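Local coordinates for protein beta-glucuronidase (PDB 6XXW) that probably hydrolyses beta-D-glucuronides, releasing glucuronic acid, as a retaining-type family 2 glycoside hydrolase, at residues Tyr70-Tyr76 and Ile139-Thr144; Val54-Asp60 and Tyr179-Pro185. One frame throughout, in Å; residues are numbered along the deposited sequence.

Contact 1: residues Tyr70-Tyr76 and Ile139-Thr144; sequences YVGRVYY and IMVDNT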
ATOM      1  N   TYR A  70     -26.661  11.208   0.434  1.00 18.16           N
ATOM      2  CA  TYR A  70     -27.955  11.857   0.601  1.00 19.76           C
ATOM      3  C   TYR A  70     -27.941  13.267   0.027  1.00 21.25           C
ATOM      4  O   TYR A  70     -26.939  13.979   0.116  1.00 20.07           O
ATOM      5  CB  TYR A  70     -28.315  11.896   2.088  1.00 17.76           C
ATOM      6  CG  TYR A  70     -29.663  12.497   2.406  1.00 20.01           C
ATOM      7  CD1 TYR A  70     -30.819  11.749   2.270  1.00 17.96           C
ATOM      8  CD2 TYR A  70     -29.776  13.811   2.863  1.00 18.01           C
ATOM      9  CE1 TYR A  70     -32.063  12.284   2.572  1.00 26.49           C
ATOM     10  CE2 TYR A  70     -31.030  14.364   3.159  1.00 19.50           C
ATOM     11  CZ  TYR A  70     -32.163  13.585   3.015  1.00 22.09           C
ATOM     12  OH  TYR A  70     -33.409  14.094   3.310  1.00 26.79           O
ATOM     13  N   VAL A  71     -29.062  13.669  -0.580  1.00 19.09           N
ATOM     14  CA  VAL A  71     -29.260  15.032  -1.062  1.00 17.71           C
ATOM     15  C   VAL A  71     -30.629  15.494  -0.587  1.00 22.40           C
ATOM     16  O   VAL A  71     -31.647  14.870  -0.911  1.00 19.44           O
ATOM     17  CB  VAL A  71     -29.163  15.155  -2.599  1.00 21.30           C
ATOM     18  CG1 VAL A  71     -29.487  16.582  -3.022  1.00 20.99           C
ATOM     19  CG2 VAL A  71     -27.768  14.783  -3.102  1.00 21.28           C
ATOM     20  N   GLY A  72     -30.653  16.583   0.174  1.00 18.21           N
ATOM     21  CA  GLY A  72     -31.892  17.062   0.752  1.00 18.72           C
ATOM     22  C   GLY A  72     -31.692  17.616   2.146  1.00 20.17           C
ATOM     23  O   GLY A  72     -30.590  18.040   2.495  1.00 20.72           O
ATOM     24  N   ARG A  73     -32.743  17.594   2.953  1.00 17.85           N
ATOM     25  CA  ARG A  73     -32.732  18.217   4.270  1.00 19.01           C
ATOM     26  C   ARG A  73     -32.462  17.183   5.351  1.00 18.10           C
ATOM     27  O   ARG A  73     -32.996  16.072   5.315  1.00 20.25           O
ATOM     28  CB  ARG A  73     -34.066  18.921   4.537  1.00 25.34           C
ATOM     29  CG  ARG A  73     -34.250  20.153   3.662  1.00 26.02           C
ATOM     30  CD  ARG A  73     -35.574  20.867   3.903  1.00 27.01           C
ATOM     31  NE  ARG A  73     -35.846  21.835   2.841  1.00 30.46           N
ATOM     32  CZ  ARG A  73     -36.551  21.563   1.740  1.00 36.78           C
ATOM     33  NH1 ARG A  73     -37.054  20.352   1.541  1.00 33.99           N
ATOM     34  NH2 ARG A  73     -36.755  22.508   0.826  1.00 41.73           N
ATOM     35  N   VAL A  74     -31.619  17.552   6.314  1.00 19.76           N
ATOM     36  CA  VAL A  74     -31.400  16.736   7.497  1.00 18.41           C
ATOM     37  C   VAL A  74     -31.667  17.623   8.706  1.00 19.46           C
ATOM     38  O   VAL A  74     -31.695  18.850   8.605  1.00 18.75           O
ATOM     39  CB  VAL A  74     -29.986  16.117   7.546  1.00 17.02           C
ATOM     40  CG1 VAL A  74     -29.691  15.366   6.222  1.00 21.77           C
ATOM     41  CG2 VAL A  74     -28.936  17.188   7.816  1.00 18.62           C
ATOM     42  N   TYR A  75     -31.892  16.989   9.852  1.00 21.52           N
ATOM     43  CA  TYR A  75     -32.360  17.690  11.045  1.00 21.42           C
ATOM     44  C   TYR A  75     -31.551  17.223  12.241  1.00 20.78           C
ATOM     45  O   TYR A  75     -31.477  16.022  12.507  1.00 18.39           O
ATOM     46  CB  TYR A  75     -33.859  17.445  11.278  1.00 21.40           C
ATOM     47  CG  TYR A  75     -34.685  17.850  10.087  1.00 24.00           C
ATOM     48  CD1 TYR A  75     -34.829  16.999   8.991  1.00 22.37           C
ATOM     49  CD2 TYR A  75     -35.292  19.097  10.033  1.00 25.82           C
ATOM     50  CE1 TYR A  75     -35.562  17.379   7.874  1.00 27.74           C
ATOM     51  CE2 TYR A  75     -36.041  19.481   8.921  1.00 27.57           C
ATOM     52  CZ  TYR A  75     -36.165  18.617   7.850  1.00 28.40           C
ATOM     53  OH  TYR A  75     -36.903  18.997   6.750  1.00 29.59           O
ATOM     54  N   TYR A  76     -30.941  18.172  12.943  1.00 18.77           N
ATOM     55  CA  TYR A  76     -30.208  17.929  14.179  1.00 19.32           C
ATOM     56  C   TYR A  76     -31.045  18.407  15.356  1.00 19.54           C
ATOM     57  O   TYR A  76     -31.764  19.399  15.242  1.00 23.99           O
ATOM     58  CB  TYR A  76     -28.884  18.684  14.173  1.00 17.57           C
ATOM     59  CG  TYR A  76     -27.829  18.171  13.219  1.00 17.39           C
ATOM     60  CD1 TYR A  76     -27.886  18.461  11.863  1.00 19.68           C
ATOM     61  CD2 TYR A  76     -26.744  17.434  13.694  1.00 19.52           C
ATOM     62  CE1 TYR A  76     -26.886  18.011  10.984  1.00 22.57           C
ATOM     63  CE2 TYR A  76     -25.744  16.975  12.828  1.00 18.62           C
ATOM     64  CZ  TYR A  76     -25.822  17.271  11.480  1.00 21.39           C
ATOM     65  OH  TYR A  76     -24.829  16.824  10.639  1.00 20.37           O
ATOM     66  N   ILE A 139     -31.740  22.150  14.229  1.00 17.95           N
ATOM     67  CA  ILE A 139     -31.075  22.804  13.113  1.00 19.02           C
ATOM     68  C   ILE A 139     -31.345  21.977  11.867  1.00 21.59           C
ATOM     69  O   ILE A 139     -31.016  20.786  11.824  1.00 19.42           O
ATOM     70  CB  ILE A 139     -29.564  22.980  13.350  1.00 21.76           C
ATOM     71  CG1 ILE A 139     -29.343  23.889  14.567  1.00 21.26           C
ATOM     72  CG2 ILE A 139     -28.887  23.556  12.079  1.00 21.50           C
ATOM     73  CD1 ILE A 139     -27.909  23.975  15.072  1.00 18.89           C
ATOM     74  N   MET A 140     -31.983  22.593  10.877  1.00 17.91           N
ATOM     75  CA  MET A 140     -32.162  21.975   9.578  1.00 19.05           C
ATOM     76  C   MET A 140     -31.007  22.405   8.687  1.00 22.05           C
ATOM     77  O   MET A 140     -30.623  23.578   8.675  1.00 21.86           O
ATOM     78  CB  MET A 140     -33.508  22.385   8.963  1.00 18.90           C
ATOM     79  CG  MET A 140     -33.871  21.706   7.648  1.00 17.02           C
ATOM     80  SD  MET A 140     -32.941  22.315   6.195  1.00 26.32           S
ATOM     81  CE  MET A 140     -33.468  24.031   6.101  1.00 23.99           C
ATOM     82  N   VAL A 141     -30.452  21.453   7.945  1.00 19.52           N
ATOM     83  CA  VAL A 141     -29.375  21.723   6.999  1.00 17.44           C
ATOM     84  C   VAL A 141     -29.759  21.080   5.674  1.00 19.57           C
ATOM     85  O   VAL A 141     -30.162  19.918   5.645  1.00 19.69           O
ATOM     86  CB  VAL A 141     -28.019  21.172   7.489  1.00 17.54           C
ATOM     87  CG1 VAL A 141     -26.925  21.498   6.480  1.00 21.40           C
ATOM     88  CG2 VAL A 141     -27.667  21.725   8.892  1.00 20.97           C
ATOM     89  N   ASP A 142     -29.621  21.830   4.584  1.00 19.47           N
ATOM     90  CA  ASP A 142     -29.964  21.366   3.241  1.00 16.95           C
ATOM     91  C   ASP A 142     -28.701  21.457   2.400  1.00 16.79           C
ATOM     92  O   ASP A 142     -28.087  22.525   2.325  1.00 17.69           O
ATOM     93  CB  ASP A 142     -31.093  22.229   2.654  1.00 19.89           C
ATOM     94  CG  ASP A 142     -31.713  21.642   1.379  1.00 25.64           C
ATOM     95  OD1 ASP A 142     -31.078  20.833   0.683  1.00 23.78           O
ATOM     96  OD2 ASP A 142     -32.855  22.015   1.055  1.00 27.11           O
ATOM     97  N   ASN A 143     -28.287  20.333   1.800  1.00 19.95           N
ATOM     98  CA  ASN A 143     -27.075  20.308   0.990  1.00 20.78           C
ATOM     99  C   ASN A 143     -27.367  20.399  -0.503  1.00 20.72           C
ATOM    100  O   ASN A 143     -26.452  20.217  -1.315  1.00 17.02           O
ATOM    101  CB  ASN A 143     -26.245  19.047   1.290  1.00 19.11           C
ATOM    102  CG  ASN A 143     -26.970  17.775   0.934  1.00 23.04           C
ATOM    103  OD1 ASN A 143     -28.147  17.807   0.592  1.00 20.32           O
ATOM    104  ND2 ASN A 143     -26.265  16.638   0.999  1.00 23.51           N
ATOM    105  N   THR A 144     -28.612  20.694  -0.879  1.00 19.14           N
ATOM    106  CA  THR A 144     -28.986  20.811  -2.282  1.00 21.96           C
ATOM    107  C   THR A 144     -28.354  22.066  -2.872  1.00 25.60           C
ATOM    108  O   THR A 144     -28.637  23.179  -2.422  1.00 38.88           O
ATOM    109  CB  THR A 144     -30.507  20.880  -2.406  1.00 26.29           C
ATOM    110  OG1 THR A 144     -31.081  19.761  -1.714  1.00 26.94           O
ATOM    111  CG2 THR A 144     -30.924  20.827  -3.874  1.00 25.15           C
TER
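Asp142, the cross-strand neighbour of Arg73, has its OD1 gripped twice by Thr144: the hydroxyl OG1 reaches the syn lone pair of OD1 at 2.6 Å, and Thr144 N comes from above the carboxylate plane at 2.9 Å. The second bond closes an Asx turn and fixes the carboxylate as the strand ends. Its other oxygen, OD2, lies over one face of the Arg73 guanidinium, 3.5 Å from NE; the planes are 68° apart and no N-H points at the oxygen, so this salt bridge rests on charge alone, while NH1 pairs with Glu44. On the same face of the sheet, Met140 bends so that SD lies 3.6 Å from Arg73 CG and its own CG touches Tyr75 CE2. Beyond the strand end the Asn143 amide engages the loop 70-72 with both ends. With CG between its backbone N and carbonyl carbon (chi1 63°), OD1 takes Gly72 N in its carbonyl plane at 2.8 Å, nearly straight, and ND2 gives a hydrogen to Tyr70 O at 2.9 Å. Antiparallel backbone bonds join Val74 to Val141 and Tyr76 to Ile139, whose side chains form the other face. In this antiparallel sheet of the beta-sandwich, 32-43 flanks 73-76 and 101-106 flanks 139-142; Trp39 and Phe41 adjoin the Val74/Tyr76/Ile139 face, and Ile182 of strand 181-183 packs against it.

Contact 2: residues Val54-Asp60 and Tyr179-Pro185; sequences VPASFND and YSGIHRP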
ATOM      1  N   VAL A  54     -21.334  16.481  16.532  1.00 17.73           N
ATOM      2  CA  VAL A  54     -21.286  17.861  16.064  1.00 19.35           C
ATOM      3  C   VAL A  54     -20.091  18.529  16.733  1.00 20.27           C
ATOM      4  O   VAL A  54     -19.978  18.489  17.966  1.00 20.93           O
ATOM      5  CB  VAL A  54     -22.601  18.603  16.381  1.00 20.17           C
ATOM      6  CG1 VAL A  54     -22.467  20.110  16.102  1.00 17.06           C
ATOM      7  CG2 VAL A  54     -23.752  18.014  15.574  1.00 19.21           C
ATOM      8  N   PRO A  55     -19.187  19.178  15.987  1.00 17.90           N
ATOM      9  CA  PRO A  55     -19.217  19.385  14.543  1.00 15.93           C
ATOM     10  C   PRO A  55     -18.617  18.215  13.755  1.00 18.87           C
ATOM     11  O   PRO A  55     -17.658  17.581  14.203  1.00 20.67           O
ATOM     12  CB  PRO A  55     -18.361  20.642  14.368  1.00 21.46           C
ATOM     13  CG  PRO A  55     -17.310  20.483  15.418  1.00 19.44           C
ATOM     14  CD  PRO A  55     -17.996  19.811  16.595  1.00 18.23           C
ATOM     15  N   ALA A  56     -19.189  17.959  12.585  1.00 17.73           N
ATOM     16  CA  ALA A  56     -18.758  16.895  11.682  1.00 15.93           C
ATOM     17  C   ALA A  56     -19.621  16.920  10.431  1.00 17.68           C
ATOM     18  O   ALA A  56     -20.774  17.354  10.474  1.00 16.33           O
ATOM     19  CB  ALA A  56     -18.880  15.519  12.334  1.00 13.87           C
ATOM     20  N   SER A  57     -19.094  16.431   9.323  1.00 17.85           N
ATOM     21  CA  SER A  57     -19.951  16.116   8.195  1.00 14.86           C
ATOM     22  C   SER A  57     -20.659  14.815   8.542  1.00 17.09           C
ATOM     23  O   SER A  57     -20.080  13.961   9.206  1.00 19.06           O
ATOM     24  CB  SER A  57     -19.098  15.926   6.935  1.00 13.43           C
ATOM     25  OG  SER A  57     -18.417  17.115   6.586  1.00 17.98           O
ATOM     26  N   PHE A  58     -21.912  14.648   8.095  1.00 19.00           N
ATOM     27  CA  PHE A  58     -22.597  13.399   8.438  1.00 17.04           C
ATOM     28  C   PHE A  58     -22.283  12.248   7.486  1.00 19.00           C
ATOM     29  O   PHE A  58     -22.654  11.107   7.784  1.00 17.22           O
ATOM     30  CB  PHE A  58     -24.127  13.605   8.519  1.00 15.55           C
ATOM     31  CG  PHE A  58     -24.780  14.053   7.226  1.00 14.87           C
ATOM     32  CD1 PHE A  58     -24.969  13.168   6.174  1.00 15.89           C
ATOM     33  CD2 PHE A  58     -25.228  15.361   7.072  1.00 16.94           C
ATOM     34  CE1 PHE A  58     -25.579  13.591   4.969  1.00 17.37           C
ATOM     35  CE2 PHE A  58     -25.844  15.790   5.877  1.00 16.81           C
ATOM     36  CZ  PHE A  58     -26.019  14.893   4.832  1.00 18.13           C
ATOM     37  N   ASN A  59     -21.578  12.509   6.381  1.00 14.90           N
ATOM     38  CA  ASN A  59     -21.536  11.564   5.265  1.00 20.09           C
ATOM     39  C   ASN A  59     -20.764  10.288   5.599  1.00 17.29           C
ATOM     40  O   ASN A  59     -21.155   9.198   5.162  1.00 16.20           O
ATOM     41  CB  ASN A  59     -20.939  12.252   4.034  1.00 17.55           C
ATOM     42  CG  ASN A  59     -21.689  13.543   3.666  1.00 17.81           C
ATOM     43  OD1 ASN A  59     -21.467  14.587   4.268  1.00 18.23           O
ATOM     44  ND2 ASN A  59     -22.574  13.459   2.680  1.00 17.26           N
ATOM     45  N   ASP A  60     -19.662  10.392   6.341  1.00 14.51           N
ATOM     46  CA  ASP A  60     -18.795   9.238   6.588  1.00 15.94           C
ATOM     47  C   ASP A  60     -18.951   8.655   7.991  1.00 19.47           C
ATOM     48  O   ASP A  60     -18.160   7.790   8.383  1.00 20.19           O
ATOM     49  CB  ASP A  60     -17.330   9.610   6.347  1.00 17.34           C
ATOM     50  CG  ASP A  60     -17.037   9.915   4.875  1.00 23.99           C
ATOM     51  OD1 ASP A  60     -17.802   9.458   4.000  1.00 24.98           O
ATOM     52  OD2 ASP A  60     -16.045  10.624   4.594  1.00 22.58           O
ATOM     53  N   TYR A 179     -19.517  17.426   1.043  1.00 18.68           N
ATOM     54  CA  TYR A 179     -19.797  17.086   2.438  1.00 17.23           C
ATOM     55  C   TYR A 179     -20.828  18.048   3.022  1.00 20.32           C
ATOM     56  O   TYR A 179     -20.820  19.249   2.724  1.00 19.40           O
ATOM     57  CB  TYR A 179     -18.524  17.162   3.278  1.00 15.71           C
ATOM     58  CG  TYR A 179     -17.632  15.934   3.269  1.00 15.11           C
ATOM     59  CD1 TYR A 179     -18.090  14.698   3.725  1.00 16.09           C
ATOM     60  CD2 TYR A 179     -16.303  16.030   2.836  1.00 16.46           C
ATOM     61  CE1 TYR A 179     -17.253  13.572   3.714  1.00 17.76           C
ATOM     62  CE2 TYR A 179     -15.457  14.917   2.835  1.00 16.77           C
ATOM     63  CZ  TYR A 179     -15.938  13.700   3.269  1.00 21.07           C
ATOM     64  OH  TYR A 179     -15.085  12.625   3.271  1.00 19.60           O
ATOM     65  N   SER A 180     -21.696  17.526   3.889  1.00 17.92           N
ATOM     66  CA  SER A 180     -22.730  18.337   4.502  1.00 17.78           C
ATOM     67  C   SER A 180     -22.875  18.003   5.978  1.00 16.79           C
ATOM     68  O   SER A 180     -22.426  16.954   6.460  1.00 17.62           O
ATOM     69  CB  SER A 180     -24.085  18.156   3.803  1.00 17.54           C
ATOM     70  OG  SER A 180     -25.051  19.039   4.387  1.00 30.03           O
ATOM     71  N   GLY A 181     -23.537  18.909   6.689  1.00 20.31           N
ATOM     72  CA  GLY A 181     -23.732  18.796   8.117  1.00 19.39           C
ATOM     73  C   GLY A 181     -23.346  20.082   8.804  1.00 20.86           C
ATOM     74  O   GLY A 181     -23.147  21.122   8.165  1.00 21.20           O
ATOM     75  N   ILE A 182     -23.242  20.020  10.131  1.00 17.41           N
ATOM     76  CA  ILE A 182     -22.819  21.164  10.933  1.00 18.67           C
ATOM     77  C   ILE A 182     -21.314  21.026  11.126  1.00 19.44           C
ATOM     78  O   ILE A 182     -20.851  20.238  11.955  1.00 18.46           O
ATOM     79  CB  ILE A 182     -23.554  21.241  12.273  1.00 18.38           C
ATOM     80  CG1 ILE A 182     -25.069  21.340  12.057  1.00 19.14           C
ATOM     81  CG2 ILE A 182     -23.073  22.479  13.056  1.00 17.58           C
ATOM     82  CD1 ILE A 182     -25.878  21.132  13.333  1.00 18.64           C
ATOM     83  N   HIS A 183     -20.549  21.827  10.385  1.00 15.64           N
ATOM     84  CA  HIS A 183     -19.110  21.637  10.255  1.00 19.40           C
ATOM     85  C   HIS A 183     -18.302  22.392  11.299  1.00 16.79           C
ATOM     86  O   HIS A 183     -17.117  22.097  11.481  1.00 18.56           O
ATOM     87  CB  HIS A 183     -18.666  22.058   8.851  1.00 23.00           C
ATOM     88  CG  HIS A 183     -19.146  21.139   7.768  1.00 16.42           C
ATOM     89  ND1 HIS A 183     -19.269  21.533   6.452  1.00 16.34           N
ATOM     90  CD2 HIS A 183     -19.502  19.832   7.804  1.00 18.86           C
ATOM     91  CE1 HIS A 183     -19.691  20.512   5.726  1.00 19.83           C
ATOM     92  NE2 HIS A 183     -19.832  19.465   6.522  1.00 17.07           N
ATOM     93  N   ARG A 184     -18.896  23.350  11.992  1.00 15.58           N
ATOM     94  CA  ARG A 184     -18.179  24.128  12.989  1.00 15.54           C
ATOM     95  C   ARG A 184     -19.069  24.269  14.219  1.00 18.69           C
ATOM     96  O   ARG A 184     -20.284  24.064  14.135  1.00 16.73           O
ATOM     97  CB  ARG A 184     -17.756  25.495  12.420  1.00 17.30           C
ATOM     98  CG  ARG A 184     -16.815  25.331  11.217  1.00 18.22           C
ATOM     99  CD  ARG A 184     -16.428  26.633  10.547  1.00 18.03           C
ATOM    100  NE  ARG A 184     -15.825  26.362   9.244  1.00 20.28           N
ATOM    101  CZ  ARG A 184     -15.787  27.239   8.244  1.00 22.46           C
ATOM    102  NH1 ARG A 184     -16.308  28.453   8.407  1.00 19.01           N
ATOM    103  NH2 ARG A 184     -15.222  26.912   7.089  1.00 18.62           N
ATOM    104  N   PRO A 185     -18.480  24.594  15.373  1.00 17.25           N
ATOM    105  CA  PRO A 185     -19.214  24.459  16.640  1.00 18.84           C
ATOM    106  C   PRO A 185     -20.475  25.311  16.712  1.00 20.48           C
ATOM    107  O   PRO A 185     -20.536  26.425  16.194  1.00 18.31           O
ATOM    108  CB  PRO A 185     -18.182  24.903  17.684  1.00 23.85           C
ATOM    109  CG  PRO A 185     -16.868  24.489  17.077  1.00 20.30           C
ATOM    110  CD  PRO A 185     -17.037  24.810  15.610  1.00 17.88           C
TER
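Val54 meets Ile182 obliquely, CG1 to CG2 at 3.9 Å, because its CG1 stands anti to the backbone N (chi1 171°). A cis peptide bond leads into Pro55, whose CB sits against the carbonyl oxygens of Ile182 and His183, and whose ring brushes Pro185. Past it, Ala56 N donates to Ile182 O at 2.9 Å, while Ala56 itself packs on Val320 of a second subunit. Ser57 directs OG to Lys315 N; this oxygen also lies 2.7 Å from His183 NE2 and against Tyr179 CB. These short, weakly bonded strands lie in the jelly-roll-like beta-sandwich of the sugar-binding domain, where 179-185 bends at Arg184 to pass from one strand to the next, and the arginine reaches Glu308 in the TIM-barrel region. Phe58 N next binds Ser180 O, 2.9 Å away and nearly in line with that carbonyl. The Phe58 ring, CG lying between its backbone N and carbonyl carbon (chi1 62°), comes alongside Ser180, with CE2 3.6 Å from Ser180 CB. Asn59 gives an in-plane OD1 lone pair to Ser180 N at 3.0 Å, and its ND2 is held by Arg68 O; OD1 also meets the edge of the Tyr179 ring. At Asp60 the carboxylate stands almost perpendicular to that ring, and OD2 takes the Tyr179 hydroxyl hydrogen at 2.6 Å on its syn side, somewhat out of the carboxylate plane. The same hydroxyl is also hydrogen-bonded to Arg574 NH2, while Asp60 O accepts from Lys324 NZ of the second subunit.

In the fold
From the N terminus the chain runs through strands 32-43 and 50-54 to residues 54-60, the first half of contact 2, then past the short helix 65-68 to 70-76, the first half of contact 1. Contact 1 closes first, at 139-144, around 62 residues that contain strands but no helix; contact 2 closes later, at 179-185, so the smaller loop is nested in the larger. Their centres lie about 11 Å apart and they touch directly: the Tyr76 ring packs on Val54 and Ile182, and Asn143 on Ser180. Contact 1 pairs strands 73-81 and 134-142 of the sandwich; contact 2 ties 56-57 to 181-183 where the domain meets the TIM-barrel region and a second subunit.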